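Local coordinates for Slr0280 protein (Synechocystis sp., PDB 5H3K) that is of unknown function but belongs to the NAGPA family, so it may act as a phosphodiester glycosidase, at residues T149-L154 / Q173-Q178; R166-L171 / P256-I261; V187-A192 / S235-F240. One frame throughout, in Å; residues are numbered along the deposited sequence.

Interaction 1. Residues T149-L154 / Q173-Q178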
loop_
_atom_site.group_PDB
_atom_site.type_symbol
_atom_site.label_atom_id
_atom_site.label_comp_id
_atom_site.label_asym_id
_atom_site.label_seq_id
_atom_site.Cartn_x
_atom_site.Cartn_y
_atom_site.Cartn_z
ATOM N N THR A 149 -22.615 -4.939 -23.879
ATOM C CA THR A 149 -23.113 -6.306 -23.823
ATOM C C THR A 149 -24.636 -6.395 -23.977
ATOM O O THR A 149 -25.186 -7.499 -24.047
ATOM C CB THR A 149 -22.697 -7.012 -22.528
ATOM O OG1 THR A 149 -23.438 -6.461 -21.435
ATOM C CG2 THR A 149 -21.191 -6.849 -22.290
ATOM N N ASN A 150 -25.306 -5.243 -24.010
ATOM C CA ASN A 150 -26.768 -5.172 -24.174
ATOM C C ASN A 150 -27.556 -5.954 -23.127
ATOM O O ASN A 150 -28.596 -6.540 -23.437
ATOM C CB ASN A 150 -27.204 -5.631 -25.571
ATOM C CG ASN A 150 -26.655 -4.752 -26.682
ATOM O OD1 ASN A 150 -26.024 -5.243 -27.626
ATOM N ND2 ASN A 150 -26.904 -3.452 -26.584
ATOM N N ALA A 151 -27.061 -5.958 -21.890
ATOM C CA ALA A 151 -27.690 -6.710 -20.799
ATOM C C ALA A 151 -28.807 -5.906 -20.154
ATOM O O ALA A 151 -28.715 -4.684 -20.033
ATOM C CB ALA A 151 -26.651 -7.103 -19.739
ATOM N N GLN A 152 -29.856 -6.610 -19.736
ATOM C CA GLN A 152 -30.948 -6.018 -18.985
ATOM C C GLN A 152 -31.221 -6.874 -17.769
ATOM O O GLN A 152 -31.094 -8.103 -17.830
ATOM C CB GLN A 152 -32.215 -5.972 -19.841
ATOM C CG GLN A 152 -32.019 -5.446 -21.237
ATOM C CD GLN A 152 -33.259 -5.650 -22.098
ATOM O OE1 GLN A 152 -33.294 -6.525 -22.965
ATOM N NE2 GLN A 152 -34.288 -4.847 -21.850
ATOM N N ILE A 153 -31.610 -6.233 -16.670
ATOM C CA ILE A 153 -31.998 -6.947 -15.471
ATOM C C ILE A 153 -33.461 -7.350 -15.597
ATOM O O ILE A 153 -34.328 -6.493 -15.727
ATOM C CB ILE A 153 -31.802 -6.075 -14.218
ATOM C CG1 ILE A 153 -30.342 -5.624 -14.117
ATOM C CG2 ILE A 153 -32.234 -6.840 -12.967
ATOM C CD1 ILE A 153 -30.086 -4.637 -12.974
ATOM N N LEU A 154 -33.733 -8.652 -15.565
ATOM C CA LEU A 154 -35.093 -9.148 -15.810
ATOM C C LEU A 154 -35.907 -9.307 -14.526
ATOM O O LEU A 154 -37.083 -8.947 -14.482
ATOM C CB LEU A 154 -35.037 -10.468 -16.585
ATOM C CG LEU A 154 -34.211 -10.386 -17.873
ATOM C CD1 LEU A 154 -34.014 -11.764 -18.500
ATOM C CD2 LEU A 154 -34.848 -9.416 -18.862
ATOM N N GLN A 173 -28.138 -10.874 -20.560
ATOM C CA GLN A 173 -26.809 -11.092 -21.130
ATOM C C GLN A 173 -25.794 -10.906 -20.009
ATOM O O GLN A 173 -26.120 -10.316 -18.966
ATOM C CB GLN A 173 -26.515 -10.074 -22.242
ATOM C CG GLN A 173 -27.470 -10.109 -23.437
ATOM C CD GLN A 173 -27.321 -11.378 -24.260
ATOM O OE1 GLN A 173 -26.252 -11.993 -24.274
ATOM N NE2 GLN A 173 -28.387 -11.771 -24.955
ATOM N N PRO A 174 -24.565 -11.401 -20.212
ATOM C CA PRO A 174 -23.496 -11.101 -19.253
ATOM C C PRO A 174 -23.332 -9.595 -19.107
ATOM O O PRO A 174 -23.632 -8.843 -20.046
ATOM C CB PRO A 174 -22.255 -11.694 -19.922
ATOM C CG PRO A 174 -22.788 -12.831 -20.744
ATOM C CD PRO A 174 -24.112 -12.305 -21.286
ATOM N N ALA A 175 -22.867 -9.154 -17.945
ATOM C CA ALA A 175 -22.732 -7.730 -17.693
ATOM C C ALA A 175 -21.508 -7.451 -16.837
ATOM O O ALA A 175 -21.226 -8.183 -15.895
ATOM C CB ALA A 175 -23.994 -7.192 -17.013
ATOM N N PHE A 176 -20.773 -6.400 -17.176
ATOM C CA PHE A 176 -19.669 -5.966 -16.329
ATOM C C PHE A 176 -20.227 -5.403 -15.026
ATOM O O PHE A 176 -21.290 -4.780 -15.016
ATOM C CB PHE A 176 -18.865 -4.899 -17.046
ATOM C CG PHE A 176 -18.323 -5.345 -18.371
ATOM C CD1 PHE A 176 -17.695 -6.577 -18.492
ATOM C CD2 PHE A 176 -18.460 -4.548 -19.497
ATOM C CE1 PHE A 176 -17.183 -7.002 -19.715
ATOM C CE2 PHE A 176 -17.947 -4.963 -20.732
ATOM C CZ PHE A 176 -17.311 -6.192 -20.836
ATOM N N TRP A 177 -19.513 -5.615 -13.929
ATOM C CA TRP A 177 -19.963 -5.099 -12.646
ATOM C C TRP A 177 -18.788 -4.835 -11.713
ATOM O O TRP A 177 -17.684 -5.354 -11.920
ATOM C CB TRP A 177 -20.967 -6.072 -12.000
ATOM C CG TRP A 177 -20.407 -7.453 -11.844
ATOM C CD1 TRP A 177 -20.416 -8.461 -12.779
ATOM C CD2 TRP A 177 -19.730 -7.975 -10.694
ATOM N NE1 TRP A 177 -19.794 -9.581 -12.268
ATOM C CE2 TRP A 177 -19.371 -9.311 -11.001
ATOM C CE3 TRP A 177 -19.403 -7.446 -9.442
ATOM C CZ2 TRP A 177 -18.690 -10.119 -10.084
ATOM C CZ3 TRP A 177 -18.725 -8.257 -8.538
ATOM C CH2 TRP A 177 -18.373 -9.578 -8.868
ATOM N N GLN A 178 -19.032 -4.014 -10.692
ATOM C CA GLN A 178 -18.052 -3.762 -9.650
ATOM C C GLN A 178 -18.782 -3.607 -8.322
ATOM O O GLN A 178 -20.008 -3.414 -8.296
ATOM C CB GLN A 178 -17.249 -2.500 -9.973
ATOM C CG GLN A 178 -18.102 -1.253 -10.133
ATOM C CD GLN A 178 -17.302 -0.037 -10.602
ATOM O OE1 GLN A 178 -16.913 0.814 -9.800
ATOM N NE2 GLN A 178 -17.062 0.048 -11.906
HETATM O O HOH W 1 -22.020 -4.952 -19.330
#
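Thr-149 lays its CG2 methyl over one face of the Phe-176 ring. CG2 is 4.1 Å from Phe-176 CE2, near the far end of the ring, and the two side chains cross obliquely. The same threonine makes the polar link. Its OG1 is tucked into the cramped position flanked by both N and C of its own backbone (chi1 72°). From there OG1 donates to Pro-174 O at 2.8 Å, in the plane of that carbonyl. A water donates to Thr-149 OG1 at 3.0 Å and accepts from Phe-176 N at 2.9 Å. The buried hydroxyl is therefore used both as donor and as acceptor: it holds Pro-174 O directly and Phe-176 N through the water. A valine here would have no hydroxyl to give to Pro-174 O or to hold the water, and would probably leave this loop pairing less firmly fixed.

Ala-151 fills in beside it. Its CB reaches Ala-175 CB at 3.8 Å and comes within 3.3 Å of Gln-173 O. Gln-173 starts toward 149-154, with its CB 3.4 Å from Thr-149 O. Its chain then bends at chi2 (-68°), and the amide leads away. Outside the pair, the Phe-176 ring meets the ring of Trp-106 with the two planes at about 20°. Residues 149-152 lead into the strand 153-161. Residues 173-176 pass from the strand 164-171 to the strand 177-182, which lies in a different sheet. The contact is thus loop packing at one end of a beta sandwich, where the chain crosses from one sheet to the other.

Interaction 2. Residues R166-L171 / P256-I261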
loop_
_atom_site.group_PDB
_atom_site.type_symbol
_atom_site.label_atom_id
_atom_site.label_comp_id
_atom_site.label_asym_id
_atom_site.label_seq_id
_atom_site.Cartn_x
_atom_site.Cartn_y
_atom_site.Cartn_z
ATOM N N ARG A 166 -29.222 -13.495 0.369
ATOM C CA ARG A 166 -28.776 -13.515 -1.014
ATOM C C ARG A 166 -29.724 -12.705 -1.870
ATOM O O ARG A 166 -30.943 -12.787 -1.712
ATOM C CB ARG A 166 -28.719 -14.959 -1.516
ATOM C CG ARG A 166 -28.706 -15.099 -3.025
ATOM C CD ARG A 166 -28.419 -16.547 -3.409
ATOM N NE ARG A 166 -27.013 -16.889 -3.184
ATOM C CZ ARG A 166 -26.514 -18.118 -3.234
ATOM N NH1 ARG A 166 -27.313 -19.151 -3.473
ATOM N NH2 ARG A 166 -25.217 -18.312 -3.032
ATOM N N VAL A 167 -29.164 -11.900 -2.765
ATOM C CA VAL A 167 -29.956 -11.195 -3.756
ATOM C C VAL A 167 -29.524 -11.700 -5.126
ATOM O O VAL A 167 -28.330 -11.783 -5.418
ATOM C CB VAL A 167 -29.747 -9.670 -3.672
ATOM C CG1 VAL A 167 -30.521 -8.958 -4.773
ATOM C CG2 VAL A 167 -30.165 -9.162 -2.300
ATOM N N VAL A 168 -30.488 -12.056 -5.964
ATOM C CA VAL A 168 -30.168 -12.577 -7.287
ATOM C C VAL A 168 -30.741 -11.671 -8.369
ATOM O O VAL A 168 -31.947 -11.399 -8.390
ATOM C CB VAL A 168 -30.704 -14.019 -7.471
ATOM C CG1 VAL A 168 -30.482 -14.499 -8.902
ATOM C CG2 VAL A 168 -30.048 -14.967 -6.471
ATOM N N LEU A 169 -29.875 -11.173 -9.249
ATOM C CA LEU A 169 -30.339 -10.436 -10.415
ATOM C C LEU A 169 -30.284 -11.356 -11.625
ATOM O O LEU A 169 -29.190 -11.726 -12.060
ATOM C CB LEU A 169 -29.442 -9.232 -10.699
ATOM C CG LEU A 169 -29.544 -7.942 -9.896
ATOM C CD1 LEU A 169 -29.955 -8.175 -8.474
ATOM C CD2 LEU A 169 -28.187 -7.282 -9.923
ATOM N N GLU A 170 -31.445 -11.725 -12.174
ATOM C CA GLU A 170 -31.469 -12.439 -13.451
ATOM C C GLU A 170 -31.229 -11.458 -14.594
ATOM O O GLU A 170 -31.844 -10.387 -14.650
ATOM C CB GLU A 170 -32.788 -13.199 -13.668
ATOM C CG GLU A 170 -32.835 -13.897 -15.043
ATOM C CD GLU A 170 -34.040 -14.808 -15.230
ATOM O OE1 GLU A 170 -34.602 -15.278 -14.216
ATOM O OE2 GLU A 170 -34.413 -15.067 -16.398
ATOM N N LEU A 171 -30.310 -11.810 -15.491
ATOM C CA LEU A 171 -29.892 -10.905 -16.555
ATOM C C LEU A 171 -30.154 -11.510 -17.929
ATOM O O LEU A 171 -30.145 -12.728 -18.082
ATOM C CB LEU A 171 -28.396 -10.632 -16.432
ATOM C CG LEU A 171 -27.921 -10.116 -15.075
ATOM C CD1 LEU A 171 -26.394 -10.057 -15.047
ATOM C CD2 LEU A 171 -28.532 -8.745 -14.825
ATOM N N PRO A 256 -30.276 -19.493 -16.050
ATOM C CA PRO A 256 -30.072 -18.270 -16.824
ATOM C C PRO A 256 -28.926 -17.435 -16.254
ATOM O O PRO A 256 -28.485 -17.679 -15.121
ATOM C CB PRO A 256 -31.396 -17.534 -16.621
ATOM C CG PRO A 256 -31.751 -17.867 -15.197
ATOM C CD PRO A 256 -31.231 -19.278 -14.947
ATOM N N PHE A 257 -28.444 -16.474 -17.038
ATOM C CA PHE A 257 -27.433 -15.534 -16.554
ATOM C C PHE A 257 -27.936 -14.886 -15.258
ATOM O O PHE A 257 -29.073 -14.400 -15.203
ATOM C CB PHE A 257 -27.199 -14.433 -17.581
ATOM C CG PHE A 257 -26.575 -14.905 -18.869
ATOM C CD1 PHE A 257 -27.172 -14.608 -20.086
ATOM C CD2 PHE A 257 -25.378 -15.608 -18.868
ATOM C CE1 PHE A 257 -26.604 -15.020 -21.279
ATOM C CE2 PHE A 257 -24.796 -16.022 -20.066
ATOM C CZ PHE A 257 -25.413 -15.732 -21.271
ATOM N N ARG A 258 -27.095 -14.879 -14.223
ATOM C CA ARG A 258 -27.473 -14.315 -12.935
ATOM C C ARG A 258 -26.274 -13.663 -12.252
ATOM O O ARG A 258 -25.167 -14.207 -12.269
ATOM C CB ARG A 258 -28.014 -15.417 -12.016
ATOM C CG ARG A 258 -29.449 -15.871 -12.299
ATOM C CD ARG A 258 -29.748 -17.193 -11.612
ATOM N NE ARG A 258 -29.165 -18.321 -12.341
ATOM C CZ ARG A 258 -29.113 -19.565 -11.883
ATOM N NH1 ARG A 258 -29.597 -19.851 -10.683
ATOM N NH2 ARG A 258 -28.562 -20.519 -12.625
ATOM N N LEU A 259 -26.487 -12.495 -11.655
ATOM C CA LEU A 259 -25.500 -11.952 -10.735
ATOM C C LEU A 259 -25.992 -12.301 -9.340
ATOM O O LEU A 259 -27.110 -11.948 -8.958
ATOM C CB LEU A 259 -25.344 -10.433 -10.893
ATOM C CG LEU A 259 -24.150 -9.826 -10.142
ATOM C CD1 LEU A 259 -22.834 -10.266 -10.772
ATOM C CD2 LEU A 259 -24.226 -8.306 -10.074
ATOM N N VAL A 260 -25.170 -13.024 -8.586
ATOM C CA VAL A 260 -25.550 -13.463 -7.256
ATOM C C VAL A 260 -24.836 -12.609 -6.212
ATOM O O VAL A 260 -23.603 -12.552 -6.185
ATOM C CB VAL A 260 -25.180 -14.937 -7.050
ATOM C CG1 VAL A 260 -25.617 -15.404 -5.677
ATOM C CG2 VAL A 260 -25.828 -15.786 -8.121
ATOM N N ILE A 261 -25.604 -11.938 -5.361
ATOM C CA ILE A 261 -25.018 -11.086 -4.322
ATOM C C ILE A 261 -25.279 -11.663 -2.941
ATOM O O ILE A 261 -26.410 -11.653 -2.459
ATOM C CB ILE A 261 -25.586 -9.661 -4.380
ATOM C CG1 ILE A 261 -25.342 -9.047 -5.758
ATOM C CG2 ILE A 261 -24.969 -8.794 -3.287
ATOM C CD1 ILE A 261 -26.205 -7.804 -6.035
HETATM O O HOH W 2 -30.234 -15.945 -19.291
#
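Arg-166 crosses Val-260 obliquely. Its CB lies 4.1 Å from Ile-261 O. CG stands anti to the backbone N and comes near Val-260 CG1. CD follows at 3.8 Å from the same Val-260 CG1. The chain bends at chi3 (-74°), and NE passes Val-260 CG1 at 3.2 Å. At the tip, CZ and NH2 still touch this methyl obliquely. The charge is met outside the pair, by a salt bridge from NE to Asp-262.

The backbones form an antiparallel ladder. Val-167 with Ile-261 and Leu-169 with Leu-259 are hydrogen-bonded pairs, each joined by two bonds. Leu-171 N donates almost straight to Phe-257 O at 2.9 Å, although it stands above the carbonyl plane. Leu-169 and Leu-259 lie side by side with their CD2 methyls 4.1 Å apart. On the other face, Val-168 CG1 packs along the Arg-258 chain, and Arg-258 NE bonds Pro-256 O in the guanidinium plane at 2.9 Å.

These are the two inner strands of a four-stranded antiparallel sheet. Strand 153-161 flanks 164-171, and strand 247-253 flanks 258-264. Leu-169, Leu-259 and Ile-261 face strand 185-190 of the other sheet.

Interaction 3. Residues V187-A192 / S235-F240; sequences VVTINA and SSKVHF
The two inner strands of a four-stranded antiparallel sheet meet here, with 187-190 running against 235-240. Val-188 with Val-238 and Ile-190 with Ser-236 are hydrogen-bonded pairs, each tied by two backbone bonds. The straightest is Ile-190 N to Ser-236 O, at 2.9 Å and 177°.

Val-188, Ile-190 and Val-238 point to one face. Ile-190 CD1 meets Val-238 CG2 at 3.9 Å as the two side chains cross obliquely. Val-188 CG2 lies 4.2 Å from Phe-240 CE1. This face is the inner side of a beta sandwich. Leu-259 and Ile-261 of the opposing sheet pack on it.

The other face carries Val-187, Thr-189, Lys-237 and His-239. Val-187 CG2, anti to its backbone N, sits over the His-239 ring, offset toward the rim. This CH-pi contact measures 4.0 Å from CG2 to the ring centroid. His-239 NE2 is bonded to Glu-230 on strand 226-232.

Past Ile-190 the chain makes an inverse gamma turn centred on Asn-191, closed by a weak bond from Ala-192 N to Ile-190 O. The turn brings Ala-192 O to Ser-236 OG, which donates to it at 2.7 Å in the carbonyl plane. Asn-191 CG is anti to its backbone N (chi1 -179°), and ND2 donates to Ser-235 OG at 3.1 Å, a bent bond of 145°. Ser-235 OG also bonds Asp-59. Thr-189 OG1 lies 3.9 Å from Lys-237 CG, beside its extended chain, and a water joins this hydroxyl to Lys-237 NZ, weakly on the lysine side.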
loop_
_atom_site.group_PDB
_atom_site.type_symbol
_atom_site.label_atom_id
_atom_site.label_comp_id
_atom_site.label_asym_id
_atom_site.label_seq_id
_atom_site.Cartn_x
_atom_site.Cartn_y
_atom_site.Cartn_z
ATOM N N VAL A 187 -22.332 -0.932 -2.365
ATOM C CA VAL A 187 -23.008 -0.733 -3.641
ATOM C C VAL A 187 -22.447 -1.633 -4.727
ATOM O O VAL A 187 -21.224 -1.760 -4.896
ATOM C CB VAL A 187 -23.015 0.748 -4.082
ATOM C CG1 VAL A 187 -21.597 1.321 -4.087
ATOM C CG2 VAL A 187 -23.706 0.921 -5.457
ATOM N N VAL A 188 -23.352 -2.288 -5.435
ATOM C CA VAL A 188 -22.987 -3.056 -6.613
ATOM C C VAL A 188 -23.397 -2.245 -7.840
ATOM O O VAL A 188 -24.567 -1.880 -7.993
ATOM C CB VAL A 188 -23.693 -4.444 -6.616
ATOM C CG1 VAL A 188 -23.402 -5.193 -7.913
ATOM C CG2 VAL A 188 -23.263 -5.274 -5.422
ATOM N N THR A 189 -22.436 -1.930 -8.706
ATOM C CA THR A 189 -22.744 -1.232 -9.949
ATOM C C THR A 189 -22.688 -2.262 -11.061
ATOM O O THR A 189 -21.705 -3.005 -11.172
ATOM C CB THR A 189 -21.739 -0.098 -10.246
ATOM O OG1 THR A 189 -21.676 0.795 -9.128
ATOM C CG2 THR A 189 -22.150 0.690 -11.485
ATOM N N ILE A 190 -23.747 -2.325 -11.863
ATOM C CA ILE A 190 -23.819 -3.263 -12.985
ATOM C C ILE A 190 -24.139 -2.525 -14.277
ATOM O O ILE A 190 -25.058 -1.698 -14.322
ATOM C CB ILE A 190 -24.931 -4.301 -12.790
ATOM C CG1 ILE A 190 -24.884 -4.894 -11.391
ATOM C CG2 ILE A 190 -24.840 -5.398 -13.852
ATOM C CD1 ILE A 190 -26.161 -4.660 -10.630
ATOM N N ASN A 191 -23.390 -2.822 -15.333
ATOM C CA ASN A 191 -23.669 -2.237 -16.634
ATOM C C ASN A 191 -24.795 -3.023 -17.305
ATOM O O ASN A 191 -24.589 -3.683 -18.326
ATOM C CB ASN A 191 -22.408 -2.210 -17.509
ATOM C CG ASN A 191 -22.652 -1.579 -18.895
ATOM O OD1 ASN A 191 -22.008 -1.957 -19.880
ATOM N ND2 ASN A 191 -23.582 -0.623 -18.971
ATOM N N ALA A 192 -25.977 -2.967 -16.697
ATOM C CA ALA A 192 -27.185 -3.592 -17.233
ATOM C C ALA A 192 -28.342 -2.667 -16.891
ATOM O O ALA A 192 -28.410 -2.149 -15.776
ATOM C CB ALA A 192 -27.413 -4.966 -16.607
ATOM N N SER A 235 -27.081 1.573 -17.074
ATOM C CA SER A 235 -26.561 0.852 -15.917
ATOM C C SER A 235 -27.533 0.898 -14.746
ATOM O O SER A 235 -28.531 1.626 -14.765
ATOM C CB SER A 235 -25.213 1.434 -15.493
ATOM O OG SER A 235 -24.234 1.187 -16.483
ATOM N N SER A 236 -27.234 0.106 -13.729
ATOM C CA SER A 236 -28.037 0.066 -12.519
ATOM C C SER A 236 -27.118 -0.092 -11.319
ATOM O O SER A 236 -26.010 -0.632 -11.430
ATOM C CB SER A 236 -29.033 -1.092 -12.586
ATOM O OG SER A 236 -29.801 -1.032 -13.782
ATOM N N LYS A 237 -27.563 0.407 -10.175
ATOM C CA LYS A 237 -26.830 0.226 -8.930
ATOM C C LYS A 237 -27.738 -0.414 -7.904
ATOM O O LYS A 237 -28.916 -0.066 -7.812
ATOM C CB LYS A 237 -26.316 1.574 -8.419
ATOM C CG LYS A 237 -25.307 2.212 -9.353
ATOM C CD LYS A 237 -24.688 3.460 -8.747
ATOM C CE LYS A 237 -23.840 4.174 -9.795
ATOM N NZ LYS A 237 -22.996 5.245 -9.213
ATOM N N VAL A 238 -27.193 -1.354 -7.136
ATOM C CA VAL A 238 -27.929 -1.932 -6.027
ATOM C C VAL A 238 -27.259 -1.486 -4.738
ATOM O O VAL A 238 -26.122 -1.881 -4.443
ATOM C CB VAL A 238 -27.969 -3.461 -6.093
ATOM C CG1 VAL A 238 -28.924 -4.005 -5.024
ATOM C CG2 VAL A 238 -28.411 -3.931 -7.481
ATOM N N HIS A 239 -27.961 -0.650 -3.979
ATOM C CA HIS A 239 -27.426 -0.040 -2.768
ATOM C C HIS A 239 -27.814 -0.823 -1.532
ATOM O O HIS A 239 -29.000 -1.027 -1.281
ATOM C CB HIS A 239 -27.961 1.379 -2.637
ATOM C CG HIS A 239 -27.515 2.280 -3.733
ATOM N ND1 HIS A 239 -26.343 3.009 -3.660
ATOM C CD2 HIS A 239 -28.054 2.552 -4.945
ATOM C CE1 HIS A 239 -26.190 3.699 -4.772
ATOM N NE2 HIS A 239 -27.211 3.437 -5.577
ATOM N N PHE A 240 -26.816 -1.246 -0.754
ATOM C CA PHE A 240 -27.051 -2.081 0.425
ATOM C C PHE A 240 -26.767 -1.361 1.727
ATOM O O PHE A 240 -25.751 -0.666 1.866
ATOM C CB PHE A 240 -26.162 -3.332 0.394
ATOM C CG PHE A 240 -26.584 -4.355 -0.623
ATOM C CD1 PHE A 240 -26.167 -4.254 -1.945
ATOM C CD2 PHE A 240 -27.401 -5.417 -0.257
ATOM C CE1 PHE A 240 -26.566 -5.204 -2.895
ATOM C CE2 PHE A 240 -27.802 -6.376 -1.197
ATOM C CZ PHE A 240 -27.383 -6.270 -2.515
HETATM O O HOH W 3 -20.255 3.301 -9.137
#

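The three contacts belong to one beta sandwich, and their centres lie about 27 to 33 Å from the centre of the chain. Interactions 2 and 3 each join the inner pair of one sheet, and their centres are 12 Å apart. Their inner faces meet where Leu-169 CD2 touches Ile-190 CD1 at 3.4 Å and Ile-261 CG2 touches Phe-240 CZ at 3.6 Å. Interaction 1 lies at one end, about 10 Å from the centre of each. It reaches both sheets: Leu-154 N probably bonds Glu-170 O at 2.7 Å, and Asn-191 N probably bonds Phe-176 O at 2.9 Å. All three are structural packing within and between the two sheets.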